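PDB 4KFU: genome packaging NTPase B204 from Sulfolobus turreted icosahedral virus 2, which probably hydrolyses ATP to power the packaging of viral DNA into the capsid, as a P-loop ATPase of the FtsK-HerA superfamily. Local coordinates for residues V8-K13 with I146-A151. Numbering follows the deposited sequence.
Sequences VLVGRK and IVYKQA. With ACP (phosphomethylphosphonic acid adenylate ester), chain E.
With CG1 anti to its backbone N (chi1 -179°) and CG2 anti to the carbonyl carbon, Val8 sends its two methyls to different neighbours on segment 146-151: CG2 to Val147 of the helix and to Ala151 that follows it, CG1 to the ring of Tyr148. The arrangement illustrates how a P-loop NTPase fold builds its core, where the strand leading into the Walker A loop is central in the sheet and covered by helices. Strand 6-10 runs between parallel strands 131-137 and 153-156, and side chains alternate along it: Val8 and Val10 face helix 145-150, whereas Leu9 points to the other side of the sheet, against Ile21 and Phe25 of helix 17-31.

No hydrogen bond crosses this interface; it is a small, buried apolar patch. Val8 CG2 lies 3.6 Å from Val147 CG1 and 3.8 Å from Ala151 CB, touching the helix and the residue just beyond it. Tyr148 leaves its helix with CG beside the backbone N (chi1 -53°), and its ring reaches back to the strand, crossing both valines at about a right angle. Tyr148 CE1 is the ring atom nearest the strand, 3.7 Å from Val8 CG1, while Val10 CG2 sits at the ring edge, close to its plane. The phenol is buried, and its hydroxyl is satisfied by a hydrogen bond with the carbonyl oxygen of Val140.

Beyond Val10 the chain leaves the sheet as Gly11, Arg12 and Lys13, the start of the phosphate-binding loop around the ATP analogue ACP. The apolar packing lies on the strand just before this loop. Early in the loop, Lys13 turns its amine onto the terminal phosphonate group of the analogue, where Lys13 NZ makes a weak hydrogen bond of 3.0 Å to O3G of ACP.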
loop_
_atom_site.group_PDB
_atom_site.type_symbol
_atom_site.label_atom_id
_atom_site.label_comp_id
_atom_site.label_asym_id
_atom_site.label_seq_id
_atom_site.Cartn_x
_atom_site.Cartn_y
_atom_site.Cartn_z
ATOM N N VAL A 8 1.517 0.137 5.205
ATOM C CA VAL A 8 1.536 -1.219 4.683
ATOM C C VAL A 8 0.381 -2.008 5.278
ATOM O O VAL A 8 0.219 -2.068 6.508
ATOM C CB VAL A 8 2.875 -1.913 4.982
ATOM C CG1 VAL A 8 2.886 -3.326 4.402
ATOM C CG2 VAL A 8 4.038 -1.079 4.397
ATOM N N LEU A 9 -0.442 -2.584 4.405
ATOM C CA LEU A 9 -1.554 -3.409 4.861
ATOM C C LEU A 9 -1.276 -4.878 4.565
ATOM O O LEU A 9 -0.951 -5.249 3.430
ATOM C CB LEU A 9 -2.848 -3.006 4.166
ATOM C CG LEU A 9 -3.150 -1.526 3.984
ATOM C CD1 LEU A 9 -4.457 -1.401 3.215
ATOM C CD2 LEU A 9 -3.246 -0.826 5.327
ATOM N N VAL A 10 -1.422 -5.718 5.585
ATOM C CA VAL A 10 -1.194 -7.151 5.434
ATOM C C VAL A 10 -2.431 -7.911 5.870
ATOM O O VAL A 10 -2.924 -7.724 6.988
ATOM C CB VAL A 10 -0.025 -7.635 6.287
ATOM C CG1 VAL A 10 0.231 -9.124 6.015
ATOM C CG2 VAL A 10 1.229 -6.788 5.999
ATOM N N GLY A 11 -2.933 -8.777 4.999
ATOM C CA GLY A 11 -4.117 -9.539 5.352
ATOM C C GLY A 11 -4.445 -10.619 4.349
ATOM O O GLY A 11 -4.287 -10.409 3.142
ATOM N N ARG A 12 -4.905 -11.770 4.846
ATOM C CA ARG A 12 -5.306 -12.879 3.979
ATOM C C ARG A 12 -6.385 -12.456 2.976
ATOM O O ARG A 12 -7.066 -11.436 3.164
ATOM C CB ARG A 12 -5.807 -14.060 4.827
ATOM N N LYS A 13 -6.514 -13.209 1.886
ATOM C CA LYS A 13 -7.591 -12.965 0.930
ATOM C C LYS A 13 -8.935 -12.950 1.661
ATOM O O LYS A 13 -9.205 -13.833 2.478
ATOM C CB LYS A 13 -7.590 -14.039 -0.159
ATOM C CG LYS A 13 -8.723 -13.903 -1.165
ATOM C CD LYS A 13 -8.576 -14.877 -2.339
ATOM C CE LYS A 13 -7.528 -14.396 -3.325
ATOM N NZ LYS A 13 -7.771 -12.969 -3.664
ATOM N N ILE A 146 12.699 -4.897 4.236
ATOM C CA ILE A 146 12.943 -3.452 4.339
ATOM C C ILE A 146 11.687 -2.600 4.186
ATOM O O ILE A 146 11.622 -1.488 4.720
ATOM C CB ILE A 146 14.069 -2.943 3.411
ATOM C CG1 ILE A 146 13.787 -3.304 1.941
ATOM C CG2 ILE A 146 15.405 -3.500 3.872
ATOM C CD1 ILE A 146 14.686 -2.562 0.972
ATOM N N VAL A 147 10.687 -3.111 3.473
ATOM C CA VAL A 147 9.378 -2.445 3.458
ATOM C C VAL A 147 8.833 -2.213 4.867
ATOM O O VAL A 147 8.316 -1.130 5.178
ATOM C CB VAL A 147 8.324 -3.233 2.629
ATOM C CG1 VAL A 147 6.930 -2.633 2.816
ATOM C CG2 VAL A 147 8.700 -3.245 1.156
ATOM N N TYR A 148 8.945 -3.215 5.740
ATOM C CA TYR A 148 8.423 -3.033 7.092
ATOM C C TYR A 148 9.315 -2.131 7.939
ATOM O O TYR A 148 8.815 -1.411 8.800
ATOM C CB TYR A 148 8.161 -4.379 7.789
ATOM C CG TYR A 148 7.298 -5.291 6.958
ATOM C CD1 TYR A 148 5.950 -5.021 6.786
ATOM C CD2 TYR A 148 7.832 -6.410 6.319
ATOM C CE1 TYR A 148 5.139 -5.850 6.009
ATOM C CE2 TYR A 148 7.030 -7.241 5.523
ATOM C CZ TYR A 148 5.677 -6.947 5.388
ATOM O OH TYR A 148 4.866 -7.761 4.624
ATOM N N LYS A 149 10.623 -2.163 7.698
ATOM C CA LYS A 149 11.529 -1.293 8.439
ATOM C C LYS A 149 11.349 0.179 8.047
ATOM O O LYS A 149 11.558 1.086 8.862
ATOM C CB LYS A 149 12.977 -1.714 8.209
ATOM C CG LYS A 149 13.281 -3.183 8.530
ATOM C CD LYS A 149 12.843 -3.568 9.941
ATOM C CE LYS A 149 13.604 -2.793 10.990
ATOM N NZ LYS A 149 13.979 -3.664 12.145
ATOM N N GLN A 150 10.948 0.418 6.802
ATOM C CA GLN A 150 10.789 1.786 6.303
ATOM C C GLN A 150 9.375 2.347 6.452
ATOM O O GLN A 150 9.143 3.547 6.241
ATOM C CB GLN A 150 11.207 1.860 4.828
ATOM C CG GLN A 150 12.686 1.637 4.595
ATOM C CD GLN A 150 13.552 2.580 5.411
ATOM O OE1 GLN A 150 14.344 2.143 6.247
ATOM N NE2 GLN A 150 13.403 3.881 5.175
ATOM N N ALA A 151 8.421 1.493 6.790
ATOM C CA ALA A 151 7.030 1.930 6.909
ATOM C C ALA A 151 6.845 2.903 8.080
ATOM O O ALA A 151 7.657 2.925 9.016
ATOM C CB ALA A 151 6.120 0.720 7.066
HETATM P PG ACP E . -8.752 -10.033 -2.549
HETATM O O1G ACP E . -7.589 -11.088 -2.227
HETATM O O2G ACP E . -8.062 -8.630 -2.906
HETATM O O3G ACP E . -9.574 -10.520 -3.687
HETATM P PB ACP E . -9.181 -8.705 0.131
HETATM O O1B ACP E . -8.643 -7.339 -0.522
HETATM O O2B ACP E . -8.145 -9.376 0.936
HETATM C C3B ACP E . -9.833 -9.862 -1.105
HETATM P PA ACP E . -11.554 -7.258 0.695
HETATM O O1A ACP E . -11.742 -7.300 -0.804
HETATM O O2A ACP E . -11.183 -5.967 1.394
HETATM O O3A ACP E . -10.418 -8.332 1.111
HETATM O "O5'" ACP E . -12.907 -7.761 1.406
HETATM C "C5'" ACP E . -13.567 -8.985 1.094
HETATM C "C4'" ACP E . -15.024 -8.870 1.562
HETATM O "O4'" ACP E . -15.161 -8.755 2.985
HETATM C "C3'" ACP E . -15.697 -7.640 0.971
HETATM O "O3'" ACP E . -16.553 -8.028 -0.111
HETATM C "C2'" ACP E . -16.547 -7.062 2.077
HETATM O "O2'" ACP E . -17.900 -7.318 1.717
HETATM C "C1'" ACP E . -16.197 -7.830 3.343
HETATM N N9 ACP E . -15.686 -6.838 4.325
HETATM C C8 ACP E . -14.409 -6.418 4.423
HETATM N N7 ACP E . -14.267 -5.504 5.422
HETATM C C5 ACP E . -15.479 -5.318 5.973
HETATM C C6 ACP E . -16.037 -4.493 7.071
HETATM N N6 ACP E . -15.272 -3.647 7.796
HETATM N N1 ACP E . -17.362 -4.602 7.319
HETATM C C2 ACP E . -18.152 -5.432 6.608
HETATM N N3 ACP E . -17.712 -6.211 5.604
HETATM C C4 ACP E . -16.406 -6.200 5.245
#